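Local atomic coordinates of endonuclease NucS (Thermococcus kodakarensis KOD1, PDB entry 5GKE), a protein that binds mismatched double-stranded DNA as a mismatch restriction endonuclease and is predicted to cleave branched DNA, with magnesium at its active site. Residues I163-L167 with V177-K181; R209-P215 with E231-P237. The protein carries 1 engineered substitution. All blocks are in the same frame, centred on the assembly; numbering follows the deposited sequence.

Contact 1 of 2, residues I163-L167 with V177-K181; sequences IVAVL and VLELK. Engineered in segment 163-167: Ala-165 (natural residue Asp). With MG (magnesium ion), chain E; nucleotides of chain C.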
loop_
_atom_site.group_PDB
_atom_site.type_symbol
_atom_site.label_atom_id
_atom_site.label_comp_id
_atom_site.label_asym_id
_atom_site.label_seq_id
_atom_site.Cartn_x
_atom_site.Cartn_y
_atom_site.Cartn_z
ATOM N N ILE A 163 16.401 11.179 7.441
ATOM C CA ILE A 163 15.603 12.367 7.697
ATOM C C ILE A 163 14.825 12.187 8.987
ATOM O O ILE A 163 14.042 11.243 9.125
ATOM C CB ILE A 163 14.633 12.653 6.535
ATOM C CG1 ILE A 163 15.421 12.815 5.238
ATOM C CG2 ILE A 163 13.860 13.893 6.801
ATOM C CD1 ILE A 163 14.604 12.643 4.011
ATOM N N VAL A 164 15.073 13.108 9.917
ATOM C CA VAL A 164 14.564 13.109 11.282
ATOM C C VAL A 164 13.204 13.806 11.353
ATOM O O VAL A 164 12.985 14.770 10.637
ATOM C CB VAL A 164 15.589 13.812 12.211
ATOM C CG1 VAL A 164 14.979 14.192 13.544
ATOM C CG2 VAL A 164 16.777 12.915 12.413
ATOM N N ALA A 165 12.291 13.330 12.199
ATOM C CA ALA A 165 10.939 13.898 12.248
ATOM C C ALA A 165 10.960 15.285 12.898
ATOM O O ALA A 165 10.608 16.289 12.277
ATOM C CB ALA A 165 9.978 12.959 13.012
ATOM N N VAL A 166 11.345 15.324 14.164
ATOM C CA VAL A 166 11.507 16.574 14.877
ATOM C C VAL A 166 12.870 16.601 15.591
ATOM O O VAL A 166 13.318 15.612 16.185
ATOM C CB VAL A 166 10.358 16.786 15.876
ATOM C CG1 VAL A 166 10.601 18.019 16.741
ATOM C CG2 VAL A 166 9.032 16.898 15.119
ATOM N N LEU A 167 13.548 17.734 15.494
ATOM C CA LEU A 167 14.847 17.880 16.121
ATOM C C LEU A 167 14.834 19.128 16.996
ATOM O O LEU A 167 14.325 20.173 16.591
ATOM C CB LEU A 167 15.938 17.944 15.059
ATOM C CG LEU A 167 17.399 17.794 15.481
ATOM C CD1 LEU A 167 17.638 16.481 16.181
ATOM C CD2 LEU A 167 18.275 17.906 14.255
ATOM N N VAL A 177 16.268 14.058 19.454
ATOM C CA VAL A 177 15.556 13.487 18.312
ATOM C C VAL A 177 14.199 13.011 18.753
ATOM O O VAL A 177 14.101 12.277 19.738
ATOM C CB VAL A 177 16.247 12.265 17.711
ATOM C CG1 VAL A 177 15.787 12.074 16.279
ATOM C CG2 VAL A 177 17.722 12.399 17.784
ATOM N N LEU A 178 13.158 13.417 18.034
ATOM C CA LEU A 178 11.849 12.788 18.186
ATOM C C LEU A 178 11.585 11.911 16.972
ATOM O O LEU A 178 11.832 12.330 15.832
ATOM C CB LEU A 178 10.734 13.813 18.316
ATOM C CG LEU A 178 10.712 14.850 19.432
ATOM C CD1 LEU A 178 9.364 15.569 19.371
ATOM C CD2 LEU A 178 10.946 14.220 20.803
ATOM N N GLU A 179 11.129 10.683 17.221
ATOM C CA GLU A 179 10.532 9.859 16.176
ATOM C C GLU A 179 9.039 9.695 16.477
ATOM O O GLU A 179 8.664 9.258 17.564
ATOM C CB GLU A 179 11.224 8.500 16.073
ATOM C CG GLU A 179 10.565 7.535 15.072
ATOM C CD GLU A 179 10.602 8.017 13.623
ATOM O OE1 GLU A 179 9.921 7.400 12.775
ATOM O OE2 GLU A 179 11.322 8.997 13.315
ATOM N N LEU A 180 8.196 10.088 15.529
ATOM C CA LEU A 180 6.748 10.063 15.723
ATOM C C LEU A 180 6.127 8.886 15.000
ATOM O O LEU A 180 6.589 8.502 13.916
ATOM C CB LEU A 180 6.095 11.352 15.222
ATOM C CG LEU A 180 6.803 12.673 15.503
ATOM C CD1 LEU A 180 6.023 13.862 14.901
ATOM C CD2 LEU A 180 7.014 12.847 17.000
ATOM N N LYS A 181 5.092 8.314 15.613
ATOM C CA LYS A 181 4.214 7.344 14.956
ATOM C C LYS A 181 2.776 7.613 15.334
ATOM O O LYS A 181 2.452 7.698 16.527
ATOM C CB LYS A 181 4.575 5.907 15.327
ATOM C CG LYS A 181 5.930 5.465 14.829
ATOM C CD LYS A 181 6.028 5.517 13.314
ATOM C CE LYS A 181 7.474 5.333 12.877
ATOM N NZ LYS A 181 7.720 5.697 11.461
HETATM MG MG MG E . 10.184 8.997 11.033
ATOM P P DA C 5 14.830 7.798 6.008
ATOM O OP1 DA C 5 15.409 8.479 7.187
ATOM O OP2 DA C 5 15.175 6.402 5.642
ATOM O "O5'" DA C 5 13.245 7.910 6.163
ATOM C "C5'" DA C 5 12.668 9.146 6.533
ATOM C "C4'" DA C 5 11.161 9.075 6.442
ATOM O "O4'" DA C 5 10.762 8.945 5.049
ATOM C "C3'" DA C 5 10.531 7.892 7.186
ATOM O "O3'" DA C 5 9.420 8.360 7.945
ATOM C "C2'" DA C 5 10.117 6.953 6.051
ATOM C "C1'" DA C 5 9.786 7.943 4.955
ATOM N N9 DA C 5 9.808 7.352 3.623
ATOM C C8 DA C 5 10.724 6.469 3.121
ATOM N N7 DA C 5 10.470 6.084 1.892
ATOM C C5 DA C 5 9.295 6.752 1.571
ATOM C C6 DA C 5 8.492 6.770 0.410
ATOM N N6 DA C 5 8.772 6.072 -0.695
ATOM N N1 DA C 5 7.388 7.540 0.426
ATOM C C2 DA C 5 7.104 8.242 1.530
ATOM N N3 DA C 5 7.776 8.308 2.677
ATOM C C4 DA C 5 8.873 7.533 2.630
ATOM P P DC C 6 8.380 7.362 8.668
ATOM O OP1 DC C 6 8.330 7.758 10.093
ATOM O OP2 DC C 6 8.624 5.946 8.325
ATOM O "O5'" DC C 6 6.993 7.818 8.029
ATOM C "C5'" DC C 6 6.609 9.180 8.131
ATOM C "C4'" DC C 6 5.331 9.448 7.369
ATOM O "O4'" DC C 6 5.476 9.007 5.998
ATOM C "C3'" DC C 6 4.098 8.736 7.898
ATOM O "O3'" DC C 6 2.966 9.548 7.643
ATOM C "C2'" DC C 6 4.077 7.460 7.064
ATOM C "C1'" DC C 6 4.524 8.000 5.716
ATOM N N1 DC C 6 5.172 6.996 4.815
ATOM C C2 DC C 6 4.639 6.765 3.545
ATOM O O2 DC C 6 3.616 7.367 3.204
ATOM N N3 DC C 6 5.249 5.875 2.725
ATOM C C4 DC C 6 6.359 5.241 3.133
ATOM N N4 DC C 6 6.929 4.369 2.291
ATOM C C5 DC C 6 6.923 5.470 4.422
ATOM C C6 DC C 6 6.308 6.351 5.220
#

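Contact 2 of 2, residues R209-P215 with E231-P237; sequences RGILVAP and EFRKLEP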
loop_
_atom_site.group_PDB
_atom_site.type_symbol
_atom_site.label_atom_id
_atom_site.label_comp_id
_atom_site.label_asym_id
_atom_site.label_seq_id
_atom_site.Cartn_x
_atom_site.Cartn_y
_atom_site.Cartn_z
ATOM N N ARG A 209 19.624 12.826 23.182
ATOM C CA ARG A 209 18.515 11.985 23.645
ATOM C C ARG A 209 17.605 11.601 22.478
ATOM O O ARG A 209 17.320 12.445 21.629
ATOM C CB ARG A 209 17.683 12.705 24.694
ATOM C CG ARG A 209 18.359 12.919 26.022
ATOM C CD ARG A 209 17.569 13.928 26.831
ATOM N NE ARG A 209 16.231 13.445 27.162
ATOM C CZ ARG A 209 15.208 14.236 27.462
ATOM N NH1 ARG A 209 15.372 15.547 27.435
ATOM N NH2 ARG A 209 14.016 13.721 27.766
ATOM N N GLY A 210 17.238 10.323 22.376
ATOM C CA GLY A 210 16.159 9.909 21.492
ATOM C C GLY A 210 14.828 9.728 22.193
ATOM O O GLY A 210 14.756 9.144 23.278
ATOM N N ILE A 211 13.746 10.119 21.537
ATOM C CA ILE A 211 12.435 9.917 22.132
ATOM C C ILE A 211 11.468 9.390 21.091
ATOM O O ILE A 211 11.274 10.006 20.043
ATOM C CB ILE A 211 11.853 11.202 22.732
ATOM C CG1 ILE A 211 12.825 11.842 23.718
ATOM C CG2 ILE A 211 10.520 10.907 23.407
ATOM C CD1 ILE A 211 12.199 12.974 24.512
ATOM N N LEU A 212 10.878 8.240 21.381
ATOM C CA LEU A 212 9.836 7.699 20.533
ATOM C C LEU A 212 8.510 8.263 21.010
ATOM O O LEU A 212 8.188 8.219 22.193
ATOM C CB LEU A 212 9.820 6.170 20.563
ATOM C CG LEU A 212 8.752 5.478 19.710
ATOM C CD1 LEU A 212 8.728 5.997 18.292
ATOM C CD2 LEU A 212 9.030 4.015 19.691
ATOM N N VAL A 213 7.758 8.831 20.090
ATOM C CA VAL A 213 6.518 9.477 20.455
ATOM C C VAL A 213 5.405 8.798 19.665
ATOM O O VAL A 213 5.327 8.915 18.443
ATOM C CB VAL A 213 6.587 11.007 20.174
ATOM C CG1 VAL A 213 5.301 11.701 20.568
ATOM C CG2 VAL A 213 7.764 11.621 20.908
ATOM N N ALA A 214 4.555 8.066 20.366
ATOM C CA ALA A 214 3.490 7.318 19.723
ATOM C C ALA A 214 2.379 7.071 20.739
ATOM O O ALA A 214 2.534 7.393 21.910
ATOM C CB ALA A 214 4.039 6.005 19.174
ATOM N N PRO A 215 1.245 6.523 20.298
ATOM C CA PRO A 215 0.224 6.178 21.300
ATOM C C PRO A 215 0.565 4.938 22.147
ATOM O O PRO A 215 -0.007 4.778 23.218
ATOM C CB PRO A 215 -1.036 5.946 20.454
ATOM C CG PRO A 215 -0.574 5.831 19.040
ATOM C CD PRO A 215 0.690 6.602 18.935
ATOM N N GLU A 231 13.989 6.805 25.002
ATOM C CA GLU A 231 12.801 7.125 25.786
ATOM C C GLU A 231 11.498 7.000 25.000
ATOM O O GLU A 231 11.505 6.800 23.791
ATOM C CB GLU A 231 12.926 8.536 26.343
ATOM C CG GLU A 231 14.146 8.747 27.211
ATOM C CD GLU A 231 14.428 10.219 27.454
ATOM O OE1 GLU A 231 15.533 10.678 27.079
ATOM O OE2 GLU A 231 13.544 10.912 28.014
ATOM N N PHE A 232 10.386 7.175 25.706
ATOM C CA PHE A 232 9.057 7.076 25.132
ATOM C C PHE A 232 8.129 8.098 25.766
ATOM O O PHE A 232 8.119 8.269 26.978
ATOM C CB PHE A 232 8.487 5.664 25.318
ATOM C CG PHE A 232 7.020 5.535 24.955
ATOM C CD1 PHE A 232 6.635 5.229 23.661
ATOM C CD2 PHE A 232 6.030 5.701 25.918
ATOM C CE1 PHE A 232 5.289 5.109 23.329
ATOM C CE2 PHE A 232 4.687 5.582 25.592
ATOM C CZ PHE A 232 4.318 5.286 24.298
ATOM N N ARG A 233 7.357 8.779 24.931
ATOM C CA ARG A 233 6.289 9.653 25.398
ATOM C C ARG A 233 5.005 9.268 24.669
ATOM O O ARG A 233 4.972 9.243 23.440
ATOM C CB ARG A 233 6.620 11.131 25.159
ATOM C CG ARG A 233 5.728 12.107 25.971
ATOM C CD ARG A 233 6.257 12.246 27.406
ATOM N NE ARG A 233 7.693 11.953 27.467
ATOM C CZ ARG A 233 8.424 11.916 28.581
ATOM N NH1 ARG A 233 7.857 12.149 29.765
ATOM N NH2 ARG A 233 9.727 11.633 28.505
ATOM N N LYS A 234 3.968 8.937 25.430
ATOM C CA LYS A 234 2.670 8.600 24.860
ATOM C C LYS A 234 2.011 9.838 24.275
ATOM O O LYS A 234 1.840 10.842 24.961
ATOM C CB LYS A 234 1.762 7.974 25.920
ATOM C CG LYS A 234 0.319 7.707 25.473
ATOM C CD LYS A 234 -0.352 6.618 26.337
ATOM C CE LYS A 234 0.508 5.341 26.385
ATOM N NZ LYS A 234 -0.069 4.218 27.178
ATOM N N LEU A 235 1.683 9.784 22.990
ATOM C CA LEU A 235 0.925 10.854 22.355
ATOM C C LEU A 235 0.021 10.301 21.246
ATOM O O LEU A 235 0.471 9.525 20.406
ATOM C CB LEU A 235 1.878 11.905 21.793
ATOM C CG LEU A 235 1.247 13.228 21.384
ATOM C CD1 LEU A 235 0.778 13.968 22.613
ATOM C CD2 LEU A 235 2.242 14.056 20.596
ATOM N N GLU A 236 -1.243 10.709 21.238
ATOM C CA GLU A 236 -2.170 10.305 20.183
ATOM C C GLU A 236 -2.214 11.358 19.086
ATOM O O GLU A 236 -2.128 12.551 19.373
ATOM C CB GLU A 236 -3.564 10.066 20.757
ATOM C CG GLU A 236 -3.570 9.121 21.943
ATOM C CD GLU A 236 -4.687 8.095 21.869
ATOM O OE1 GLU A 236 -5.636 8.184 22.682
ATOM O OE2 GLU A 236 -4.611 7.198 20.999
ATOM N N PRO A 237 -2.314 10.926 17.819
ATOM C CA PRO A 237 -2.469 11.924 16.756
ATOM C C PRO A 237 -3.756 12.717 16.975
ATOM O O PRO A 237 -4.796 12.129 17.255
ATOM C CB PRO A 237 -2.528 11.084 15.471
ATOM C CG PRO A 237 -2.921 9.722 15.919
ATOM C CD PRO A 237 -2.350 9.548 17.302
#

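Contact 1 of 2, residues I163-L167 with V177-K181
Val-166 and Leu-178 form an antiparallel hydrogen-bonded pair. Leu-178 N gives a nearly straight bond to Val-166 O at 2.9 Å. The return bond, from Val-166 N to Leu-178 O, is weak at 3.5 Å. The two side chains lie side by side and point the same way, with Val-166 CG1 3.8 Å from Leu-178 CD1. Val-164 and Val-177 cross at about a right angle, and their CG1 methyls touch at 3.6 Å. CB of the engineered Ala-165 sits 3.4 Å from Leu-178 O and packs against CG of Leu-180. The chain turns a corner here. The two segments belong to a beta hairpin of the PD-(D/E)XK nuclease domain. They probably carry the D, E and K positions of that fold's motif, at Ala-165 (naturally Asp), Glu-179 and Lys-181. Glu-179 holds the magnesium ion with both carboxylate oxygens, OE1 at 2.4 Å. Its CG is anti to the backbone N (chi1 175°), and a bend at chi2 brings the carboxylate to the metal. OP1 of DC6 of chain C is a further ligand, and Gln-192 of helix 187-204 also belongs to the magnesium site. Lys-181 NZ lies very close to that OP1 and makes a weak hydrogen bond within a salt bridge to Glu-179 OE1. Ile-163 N donates to OP1 of DA5 of chain C at 2.9 Å. Farther out, Tyr-196 packs on Val-164 and Ile-139 on Leu-178.

Contact 2 of 2, residues R209-P215 with E231-P237
Arg-209 grips Glu-231 side-on. Arg-209 NE bonds to Glu-231 OE1 and Arg-209 NH2 to Glu-231 OE2, each at 2.9 Å and nearly straight. Both oxygens use their syn lone pairs, and the guanidinium and carboxylate planes are 15° apart. A bend at chi3 of Arg-209 (64°) turns the guanidinium to meet the acid edge to edge. NH1 of Arg-209 forms salt bridges with Glu-147 and Asp-170. Gly-210 O then accepts from Glu-231 N and opens the parallel ladder. Ile-211 lies on the same face as Glu-231, and its CG1 comes 4.2 Å from Glu-231 CB. Leu-212 receives at its O the N-H of Arg-233 and donates from its N to Glu-231 O. Phe-232 lies on the Leu-212 face, with CD1 4.5 Å from Leu-212 CG. Leu-225 of helix 219-227 packs on both side chains, as expected for a beta-alpha-beta unit. Val-213 points the same way as Leu-235 and touches its CB with CG1 at 3.6 Å. Ala-214 O accepts from Leu-235 N at 2.8 Å. Its N makes a weak bond to Arg-233 O. Pro-215 has no N-H to continue the ladder, and its CD rests 3.3 Å from Leu-235 O. Glu-231 OE2 also lies in the guanidinium plane of Arg-233, at its edge, but that ion pair is long. Glu-231 is thus shared by Arg-209 and, at longer range, Arg-233, which probably stabilises its charged form.

Overall arrangement
Contacts 1 and 2 are neighbours in one mixed sheet of the C-terminal nuclease domain, with centres about 10 Å apart. Strand 175-180 of contact 1 runs parallel to strand 208-214 of contact 2. Probable hydrogen bonds join them, from Val-213 N to Glu-179 O at 2.7 Å and from Ile-211 N to Val-177 O at 2.8 Å. The metal ligand Glu-179 thus has its backbone held by contact 2. Leu-212 CD1 also packs on Glu-179 O at 3.3 Å. Contact 1 carries the magnesium and touches the DNA directly. Contact 2 adds the next strand and the outermost one, 231-234. Its nearest atom is about 8 Å from the DNA, and the Leu-212 side chain is about 8 Å from the metal.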